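Local coordinates for protein phthiocerol synthesis polyketide synthase type I PpsC (Mycobacterium tuberculosis, PDB 7AHB) that probably loads extender units, through its acyltransferase domain, for the polyketide synthase that builds the phthiocerol chain of mycobacterial lipids, at residues 45-54 / 307-317; 200-208 / 325-333. All blocks are in the same frame, centred on the assembly; numbering follows the deposited sequence.

Both contacts belong to the acyltransferase domain, and together they lead from its parallel sheet to the smaller antiparallel one. Contact 1 pairs strands 49-53 and 313-316 inside the parallel sheet; contact 2, its centre about 15 Å from that of contact 1, lays helix 324-334 against the turn between strands 197-201 and 207-211 of the antiparallel sheet. Strand 313-316 is followed, after a short connection, by helix 324-334; one face of that helix packs on the first contact, with Phe314 CE1 3.9 Å from Leu331 CD1, while another meets the second. Along the chain the segments alternate: 45-54, 200-208, 307-317, 325-333. The helix thus helps join two subdomains, between which the active site lies in relatives.

Contact 1 of 2, residues 45-54 / 307-317; sequences IGGGTVFVYS and AGADHHTFIEI. With SO4 (sulfate ion), chain D.
The central parallel sheet of the acyltransferase fold joins strand 49-53 to strand 313-316 here, two partners more than 250 residues apart in sequence. Val50 sits between two carbonyl-to-amide links: its N gives a 2.7 Å bond to Thr313 O, and its O receives Ile315 N. Val52 repeats the pattern, its N bonding to Ile315 O and its O taking Ile317 N. On one face of the sheet Val50 CB lies 3.8 Å from Phe314 CD2, and its CG2, beside the backbone N, reaches His311 CB at 3.4 Å. The other face carries Phe51, over whose ring Ile317 CD1 sits 3.8 Å from the centroid; CG1 of the same isoleucine covers the Tyr53 ring, whose OH is bonded to Thr121 on helix 106-126.

Before the strands, a glycine-rich approach fits closely round His312. Gly46 CA rests over a face of this imidazole, while ND1 gives a 2.9 Å bond to Gly47 O, which lies in the ring plane; the donor comes in on a carbonyl lone pair, fixing the ring's rotation. Gly48 O takes both His312 N and Thr313 N, and a water that also bridges Gly46 O and Thr313 OG1. O2 of a sulfate ion, probably from the crystallisation liquor, accepts from Gly48 N at 2.9 Å. This parallel sheet, with helices 106-126 and 324-334 on opposite faces, is consistent with the alpha/beta-hydrolase-like core of malonyl-transferase-type domains.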
loop_
_atom_site.group_PDB
_atom_site.type_symbol
_atom_site.label_atom_id
_atom_site.label_comp_id
_atom_site.label_asym_id
_atom_site.label_seq_id
_atom_site.Cartn_x
_atom_site.Cartn_y
_atom_site.Cartn_z
ATOM N N ILE A 45 -7.633 -21.888 10.542
ATOM C CA ILE A 45 -6.549 -21.213 9.844
ATOM C C ILE A 45 -5.216 -21.758 10.341
ATOM O O ILE A 45 -5.096 -22.279 11.452
ATOM C CB ILE A 45 -6.626 -19.687 10.024
ATOM C CG1 ILE A 45 -6.064 -19.274 11.384
ATOM C CG2 ILE A 45 -8.066 -19.211 9.903
ATOM C CD1 ILE A 45 -6.079 -17.770 11.642
ATOM N N GLY A 46 -4.196 -21.636 9.503
ATOM C CA GLY A 46 -2.845 -21.962 9.896
ATOM C C GLY A 46 -2.171 -20.800 10.603
ATOM O O GLY A 46 -2.775 -19.766 10.898
ATOM N N GLY A 47 -0.870 -20.981 10.871
ATOM C CA GLY A 47 -0.116 -19.982 11.596
ATOM C C GLY A 47 0.465 -18.909 10.718
ATOM O O GLY A 47 0.493 -19.010 9.497
ATOM N N GLY A 48 0.936 -17.848 11.366
ATOM C CA GLY A 48 1.610 -16.770 10.658
ATOM C C GLY A 48 0.707 -15.655 10.176
ATOM O O GLY A 48 -0.342 -15.918 9.582
ATOM N N THR A 49 1.113 -14.406 10.417
ATOM C CA THR A 49 0.321 -13.240 10.053
ATOM C C THR A 49 1.165 -12.265 9.241
ATOM O O THR A 49 2.283 -11.916 9.646
ATOM C CB THR A 49 -0.214 -12.534 11.309
ATOM O OG1 THR A 49 -1.158 -13.375 11.969
ATOM C CG2 THR A 49 -0.891 -11.196 10.930
ATOM N N VAL A 50 0.599 -11.783 8.136
ATOM C CA VAL A 50 1.246 -10.816 7.260
ATOM C C VAL A 50 0.401 -9.551 7.239
ATOM O O VAL A 50 -0.808 -9.624 7.009
ATOM C CB VAL A 50 1.398 -11.379 5.839
ATOM C CG1 VAL A 50 2.038 -10.357 4.921
ATOM C CG2 VAL A 50 2.253 -12.688 5.861
ATOM N N PHE A 51 1.028 -8.409 7.494
ATOM C CA PHE A 51 0.372 -7.116 7.306
ATOM C C PHE A 51 0.714 -6.592 5.919
ATOM O O PHE A 51 1.896 -6.506 5.571
ATOM C CB PHE A 51 0.836 -6.083 8.324
ATOM C CG PHE A 51 0.126 -6.144 9.653
ATOM C CD1 PHE A 51 -0.493 -7.303 10.086
ATOM C CD2 PHE A 51 0.112 -5.033 10.482
ATOM C CE1 PHE A 51 -1.115 -7.350 11.321
ATOM C CE2 PHE A 51 -0.521 -5.076 11.713
ATOM C CZ PHE A 51 -1.137 -6.231 12.126
ATOM N N VAL A 52 -0.308 -6.199 5.153
ATOM C CA VAL A 52 -0.143 -5.733 3.776
ATOM C C VAL A 52 -0.499 -4.250 3.712
ATOM O O VAL A 52 -1.633 -3.862 4.034
ATOM C CB VAL A 52 -1.018 -6.538 2.806
ATOM C CG1 VAL A 52 -0.955 -5.939 1.413
ATOM C CG2 VAL A 52 -0.601 -8.026 2.808
ATOM N N TYR A 53 0.446 -3.430 3.242
ATOM C CA TYR A 53 0.275 -1.978 3.182
ATOM C C TYR A 53 0.038 -1.583 1.729
ATOM O O TYR A 53 0.918 -1.754 0.875
ATOM C CB TYR A 53 1.484 -1.272 3.787
ATOM C CG TYR A 53 1.573 -1.543 5.272
ATOM C CD1 TYR A 53 2.219 -2.672 5.753
ATOM C CD2 TYR A 53 0.949 -0.718 6.177
ATOM C CE1 TYR A 53 2.290 -2.936 7.100
ATOM C CE2 TYR A 53 0.999 -0.978 7.535
ATOM C CZ TYR A 53 1.672 -2.091 7.987
ATOM O OH TYR A 53 1.720 -2.360 9.333
ATOM N N SER A 54 -1.168 -1.089 1.451
ATOM C CA SER A 54 -1.557 -0.717 0.108
ATOM C C SER A 54 -0.934 0.617 -0.271
ATOM O O SER A 54 -0.607 1.448 0.582
ATOM C CB SER A 54 -3.075 -0.626 -0.000
ATOM O OG SER A 54 -3.441 -0.164 -1.277
ATOM N N ALA A 307 4.788 -15.269 0.570
ATOM C CA ALA A 307 4.373 -15.139 1.955
ATOM C C ALA A 307 3.371 -16.204 2.358
ATOM O O ALA A 307 3.336 -16.607 3.527
ATOM C CB ALA A 307 3.753 -13.746 2.190
ATOM N N GLY A 308 2.541 -16.656 1.428
ATOM C CA GLY A 308 1.560 -17.669 1.762
ATOM C C GLY A 308 2.133 -19.076 1.912
ATOM O O GLY A 308 1.410 -19.995 2.316
ATOM N N ALA A 309 3.409 -19.267 1.596
ATOM C CA ALA A 309 4.015 -20.573 1.823
ATOM C C ALA A 309 3.847 -20.993 3.280
ATOM O O ALA A 309 3.444 -22.123 3.570
ATOM C CB ALA A 309 5.493 -20.543 1.428
ATOM N N ASP A 310 4.127 -20.081 4.213
ATOM C CA ASP A 310 4.106 -20.407 5.635
ATOM C C ASP A 310 3.352 -19.407 6.498
ATOM O O ASP A 310 3.424 -19.498 7.721
ATOM C CB ASP A 310 5.539 -20.537 6.143
ATOM C CG ASP A 310 6.239 -21.749 5.549
ATOM O OD1 ASP A 310 5.720 -22.858 5.733
ATOM O OD2 ASP A 310 7.277 -21.577 4.892
ATOM N N HIS A 311 2.655 -18.449 5.906
ATOM C CA HIS A 311 1.801 -17.512 6.624
ATOM C C HIS A 311 0.382 -17.655 6.094
ATOM O O HIS A 311 0.166 -17.740 4.878
ATOM C CB HIS A 311 2.281 -16.075 6.455
ATOM C CG HIS A 311 3.700 -15.864 6.854
ATOM N ND1 HIS A 311 4.759 -16.106 6.004
ATOM C CD2 HIS A 311 4.239 -15.443 8.022
ATOM C CE1 HIS A 311 5.888 -15.819 6.627
ATOM N NE2 HIS A 311 5.602 -15.430 7.857
ATOM N N HIS A 312 -0.591 -17.676 6.998
ATOM C CA HIS A 312 -1.955 -17.984 6.617
ATOM C C HIS A 312 -2.948 -16.866 6.852
ATOM O O HIS A 312 -4.059 -16.941 6.313
ATOM C CB HIS A 312 -2.433 -19.231 7.368
ATOM C CG HIS A 312 -1.728 -20.474 6.945
ATOM N ND1 HIS A 312 -0.452 -20.778 7.365
ATOM C CD2 HIS A 312 -2.103 -21.471 6.113
ATOM C CE1 HIS A 312 -0.074 -21.921 6.820
ATOM N NE2 HIS A 312 -1.056 -22.359 6.051
ATOM N N THR A 313 -2.596 -15.835 7.614
ATOM C CA THR A 313 -3.486 -14.697 7.820
ATOM C C THR A 313 -2.872 -13.463 7.183
ATOM O O THR A 313 -1.758 -13.070 7.544
ATOM C CB THR A 313 -3.757 -14.458 9.305
ATOM O OG1 THR A 313 -4.435 -15.598 9.843
ATOM C CG2 THR A 313 -4.621 -13.210 9.494
ATOM N N PHE A 314 -3.598 -12.870 6.236
ATOM C CA PHE A 314 -3.212 -11.634 5.576
ATOM C C PHE A 314 -4.203 -10.543 5.963
ATOM O O PHE A 314 -5.414 -10.721 5.811
ATOM C CB PHE A 314 -3.183 -11.825 4.062
ATOM C CG PHE A 314 -2.073 -12.732 3.595
ATOM C CD1 PHE A 314 -2.151 -14.096 3.791
ATOM C CD2 PHE A 314 -0.950 -12.213 2.980
ATOM C CE1 PHE A 314 -1.131 -14.930 3.377
ATOM C CE2 PHE A 314 0.069 -13.047 2.565
ATOM C CZ PHE A 314 -0.034 -14.412 2.767
ATOM N N ILE A 315 -3.688 -9.427 6.463
ATOM C CA ILE A 315 -4.505 -8.299 6.916
ATOM C C ILE A 315 -4.059 -7.073 6.133
ATOM O O ILE A 315 -2.925 -6.598 6.304
ATOM C CB ILE A 315 -4.365 -8.052 8.425
ATOM C CG1 ILE A 315 -4.739 -9.302 9.190
ATOM C CG2 ILE A 315 -5.249 -6.853 8.877
ATOM C CD1 ILE A 315 -4.470 -9.222 10.680
ATOM N N GLU A 316 -4.948 -6.540 5.300
ATOM C CA GLU A 316 -4.666 -5.297 4.597
ATOM C C GLU A 316 -4.867 -4.132 5.564
ATOM O O GLU A 316 -5.942 -3.983 6.165
ATOM C CB GLU A 316 -5.557 -5.145 3.368
ATOM C CG GLU A 316 -5.332 -3.846 2.636
ATOM C CD GLU A 316 -6.261 -3.699 1.435
ATOM O OE1 GLU A 316 -6.703 -4.758 0.915
ATOM O OE2 GLU A 316 -6.563 -2.536 1.037
ATOM N N ILE A 317 -3.835 -3.304 5.703
ATOM C CA ILE A 317 -3.838 -2.195 6.640
ATOM C C ILE A 317 -4.224 -0.946 5.848
ATOM O O ILE A 317 -3.352 -0.225 5.344
ATOM C CB ILE A 317 -2.469 -2.027 7.312
ATOM C CG1 ILE A 317 -2.031 -3.334 7.960
ATOM C CG2 ILE A 317 -2.545 -0.897 8.369
ATOM C CD1 ILE A 317 -2.907 -3.813 9.089
HETATM S S SO4 D . 0.539 -18.124 14.888
HETATM O O1 SO4 D . 0.599 -17.626 16.263
HETATM O O2 SO4 D . 1.737 -17.704 14.169
HETATM O O3 SO4 D . 0.465 -19.583 14.912
HETATM O O4 SO4 D . -0.648 -17.587 14.230
HETATM O O HOH W 1 -2.498 -17.133 10.714
#

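Contact 2 of 2, residues 200-208 / 325-333; sequences IYASPRQTV and HSISDTLRA. With SCN (thiocyanate ion), chain N.
Helix 324-334 presents one side to the beta-hairpin 197-211, whose connecting turn, residues 202-206, contains an ST turn at Ser203. First along the helix, His325 CD2, at the ring edge, lies 4.0 Å from Gln206 OE1, the amide plane 86° from the ring. Ser326 follows: its OG gives a 2.6 Å bond to the nitrogen of a thiocyanate ion, probably from the crystallisation liquor, whose carbon lies 3.6 Å from Ala202 CB. One turn on, the Asp329 carboxylate reaches the hairpin turn through one ordered water, which donates to its OD2 and to Gln206 OE1 while accepting from Ser203 OG. Arg205, bent at chi3 (-78°), brings its guanidinium almost perpendicular to that carboxylate, and NE stays 4.3 Å from Asp329 OD2, beyond a salt bridge; NH1 makes a weak 3.0 Å bond to Asp329 O instead. Thr330 turns OG1 to the Pro204 ring, 3.4 Å from CD, and a second water joins this hydroxyl to Ala202 O. Ala333 ends the row with CB against Pro204 CG at 3.9 Å. The turn itself is held from within by Ser203 OG, set between its own N and carbonyl carbon (chi1 74°), where it accepts Arg205 N at 3.1 Å and, more weakly, Gln206 N.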
loop_
_atom_site.group_PDB
_atom_site.type_symbol
_atom_site.label_atom_id
_atom_site.label_comp_id
_atom_site.label_asym_id
_atom_site.label_seq_id
_atom_site.Cartn_x
_atom_site.Cartn_y
_atom_site.Cartn_z
ATOM N N ILE A 200 1.833 -2.962 -12.035
ATOM C CA ILE A 200 1.669 -3.825 -10.871
ATOM C C ILE A 200 1.321 -5.223 -11.348
ATOM O O ILE A 200 0.348 -5.406 -12.087
ATOM C CB ILE A 200 0.583 -3.318 -9.900
ATOM C CG1 ILE A 200 0.914 -1.891 -9.439
ATOM C CG2 ILE A 200 0.458 -4.263 -8.690
ATOM C CD1 ILE A 200 -0.083 -1.317 -8.430
ATOM N N TYR A 201 2.103 -6.212 -10.909
ATOM C CA TYR A 201 1.698 -7.614 -11.027
ATOM C C TYR A 201 0.743 -7.863 -9.866
ATOM O O TYR A 201 1.185 -8.128 -8.738
ATOM C CB TYR A 201 2.899 -8.547 -10.957
ATOM C CG TYR A 201 3.960 -8.340 -12.017
ATOM C CD1 TYR A 201 3.898 -9.004 -13.223
ATOM C CD2 TYR A 201 5.028 -7.491 -11.790
ATOM C CE1 TYR A 201 4.879 -8.824 -14.192
ATOM C CE2 TYR A 201 6.021 -7.302 -12.739
ATOM C CZ TYR A 201 5.945 -7.978 -13.937
ATOM O OH TYR A 201 6.928 -7.792 -14.867
ATOM N N ALA A 202 -0.570 -7.748 -10.118
ATOM C CA ALA A 202 -1.508 -7.779 -9.000
ATOM C C ALA A 202 -1.812 -9.204 -8.530
ATOM O O ALA A 202 -1.894 -9.470 -7.324
ATOM C CB ALA A 202 -2.798 -7.065 -9.370
ATOM N N SER A 203 -1.985 -10.115 -9.448
ATOM C CA SER A 203 -2.332 -11.490 -9.148
ATOM C C SER A 203 -2.091 -12.298 -10.417
ATOM O O SER A 203 -1.702 -11.727 -11.449
ATOM C CB SER A 203 -3.779 -11.603 -8.703
ATOM O OG SER A 203 -4.649 -11.455 -9.797
ATOM N N PRO A 204 -2.333 -13.609 -10.400
ATOM C CA PRO A 204 -2.223 -14.376 -11.656
ATOM C C PRO A 204 -3.253 -13.964 -12.680
ATOM O O PRO A 204 -3.104 -14.310 -13.860
ATOM C CB PRO A 204 -2.424 -15.837 -11.220
ATOM C CG PRO A 204 -2.193 -15.841 -9.723
ATOM C CD PRO A 204 -2.639 -14.469 -9.238
ATOM N N ARG A 205 -4.293 -13.229 -12.270
ATOM C CA ARG A 205 -5.414 -12.920 -13.146
ATOM C C ARG A 205 -5.615 -11.441 -13.418
ATOM O O ARG A 205 -6.392 -11.105 -14.315
ATOM C CB ARG A 205 -6.718 -13.480 -12.557
ATOM C CG ARG A 205 -7.013 -14.905 -12.969
ATOM C CD ARG A 205 -7.972 -15.592 -11.983
ATOM N NE ARG A 205 -7.273 -16.010 -10.758
ATOM C CZ ARG A 205 -6.445 -17.061 -10.689
ATOM N NH1 ARG A 205 -5.853 -17.374 -9.531
ATOM N NH2 ARG A 205 -6.189 -17.792 -11.785
ATOM N N GLN A 206 -4.951 -10.560 -12.686
ATOM C CA GLN A 206 -5.107 -9.125 -12.848
ATOM C C GLN A 206 -3.753 -8.436 -12.887
ATOM O O GLN A 206 -2.830 -8.808 -12.157
ATOM C CB GLN A 206 -5.935 -8.527 -11.707
ATOM C CG GLN A 206 -7.421 -8.910 -11.747
ATOM C CD GLN A 206 -8.218 -8.207 -10.659
ATOM O OE1 GLN A 206 -7.854 -8.249 -9.481
ATOM N NE2 GLN A 206 -9.301 -7.547 -11.054
ATOM N N THR A 207 -3.661 -7.395 -13.707
ATOM C CA THR A 207 -2.438 -6.634 -13.902
ATOM C C THR A 207 -2.821 -5.169 -14.036
ATOM O O THR A 207 -3.865 -4.848 -14.595
ATOM C CB THR A 207 -1.681 -7.101 -15.171
ATOM O OG1 THR A 207 -1.482 -8.532 -15.153
ATOM C CG2 THR A 207 -0.363 -6.413 -15.295
ATOM N N VAL A 208 -1.961 -4.286 -13.553
ATOM C CA VAL A 208 -2.191 -2.849 -13.625
ATOM C C VAL A 208 -1.211 -2.269 -14.630
ATOM O O VAL A 208 -0.014 -2.584 -14.588
ATOM C CB VAL A 208 -2.034 -2.163 -12.252
ATOM C CG1 VAL A 208 -2.243 -0.653 -12.405
ATOM C CG2 VAL A 208 -3.027 -2.739 -11.261
ATOM N N HIS A 325 -9.137 -9.231 -2.599
ATOM C CA HIS A 325 -9.503 -10.151 -3.673
ATOM C C HIS A 325 -8.276 -10.624 -4.453
ATOM O O HIS A 325 -8.171 -11.807 -4.799
ATOM C CB HIS A 325 -10.501 -9.495 -4.627
ATOM C CG HIS A 325 -10.790 -10.315 -5.849
ATOM N ND1 HIS A 325 -11.451 -11.529 -5.796
ATOM C CD2 HIS A 325 -10.498 -10.106 -7.156
ATOM C CE1 HIS A 325 -11.563 -12.026 -7.016
ATOM N NE2 HIS A 325 -10.991 -11.184 -7.861
ATOM N N SER A 326 -7.350 -9.712 -4.759
ATOM C CA SER A 326 -6.116 -10.101 -5.443
ATOM C C SER A 326 -5.280 -11.031 -4.578
ATOM O O SER A 326 -4.669 -11.985 -5.083
ATOM C CB SER A 326 -5.297 -8.860 -5.814
ATOM O OG SER A 326 -5.990 -8.076 -6.770
ATOM N N ILE A 327 -5.222 -10.759 -3.271
ATOM C CA ILE A 327 -4.523 -11.662 -2.361
ATOM C C ILE A 327 -5.121 -13.062 -2.454
ATOM O O ILE A 327 -4.417 -14.061 -2.652
ATOM C CB ILE A 327 -4.579 -11.112 -0.920
ATOM C CG1 ILE A 327 -3.729 -9.846 -0.814
ATOM C CG2 ILE A 327 -4.104 -12.169 0.076
ATOM C CD1 ILE A 327 -3.933 -9.062 0.458
ATOM N N SER A 328 -6.438 -13.157 -2.311
ATOM C CA SER A 328 -7.078 -14.465 -2.376
ATOM C C SER A 328 -6.842 -15.134 -3.727
ATOM O O SER A 328 -6.604 -16.348 -3.792
ATOM C CB SER A 328 -8.571 -14.324 -2.100
ATOM O OG SER A 328 -8.783 -13.937 -0.746
ATOM N N ASP A 329 -6.910 -14.366 -4.821
ATOM C CA ASP A 329 -6.640 -14.961 -6.128
ATOM C C ASP A 329 -5.247 -15.585 -6.173
ATOM O O ASP A 329 -5.073 -16.705 -6.667
ATOM C CB ASP A 329 -6.781 -13.919 -7.227
ATOM C CG ASP A 329 -8.233 -13.652 -7.590
ATOM O OD1 ASP A 329 -9.121 -14.415 -7.124
ATOM O OD2 ASP A 329 -8.478 -12.676 -8.328
ATOM N N THR A 330 -4.241 -14.872 -5.657
ATOM C CA THR A 330 -2.882 -15.405 -5.653
ATOM C C THR A 330 -2.790 -16.654 -4.793
ATOM O O THR A 330 -2.248 -17.676 -5.218
ATOM C CB THR A 330 -1.912 -14.337 -5.162
ATOM O OG1 THR A 330 -1.777 -13.348 -6.175
ATOM C CG2 THR A 330 -0.546 -14.934 -4.835
ATOM N N LEU A 331 -3.323 -16.591 -3.575
ATOM C CA LEU A 331 -3.216 -17.729 -2.666
ATOM C C LEU A 331 -3.928 -18.950 -3.233
ATOM O O LEU A 331 -3.449 -20.086 -3.086
ATOM C CB LEU A 331 -3.789 -17.358 -1.297
ATOM C CG LEU A 331 -3.030 -16.270 -0.552
ATOM C CD1 LEU A 331 -3.768 -15.861 0.707
ATOM C CD2 LEU A 331 -1.615 -16.737 -0.202
ATOM N N ARG A 332 -5.076 -18.732 -3.888
ATOM C CA ARG A 332 -5.840 -19.842 -4.448
ATOM C C ARG A 332 -5.061 -20.562 -5.545
ATOM O O ARG A 332 -5.296 -21.747 -5.794
ATOM C CB ARG A 332 -7.169 -19.315 -4.993
ATOM C CG ARG A 332 -8.332 -20.271 -4.896
ATOM C CD ARG A 332 -9.616 -19.643 -5.482
ATOM N NE ARG A 332 -9.778 -18.266 -5.052
ATOM C CZ ARG A 332 -10.684 -17.847 -4.174
ATOM N NH1 ARG A 332 -11.549 -18.707 -3.631
ATOM N NH2 ARG A 332 -10.731 -16.556 -3.856
ATOM N N ALA A 333 -4.135 -19.870 -6.208
ATOM C CA ALA A 333 -3.391 -20.476 -7.301
ATOM C C ALA A 333 -2.322 -21.445 -6.825
ATOM O O ALA A 333 -1.903 -22.297 -7.604
ATOM C CB ALA A 333 -2.732 -19.389 -8.158
HETATM S S SCN N . -3.219 -3.575 -7.615
HETATM C C SCN N . -4.419 -4.835 -7.113
HETATM N N SCN N . -5.177 -5.618 -6.793
HETATM O O HOH W 2 -1.752 -11.021 -4.706
HETATM O O HOH W 3 -6.979 -10.574 -8.860
#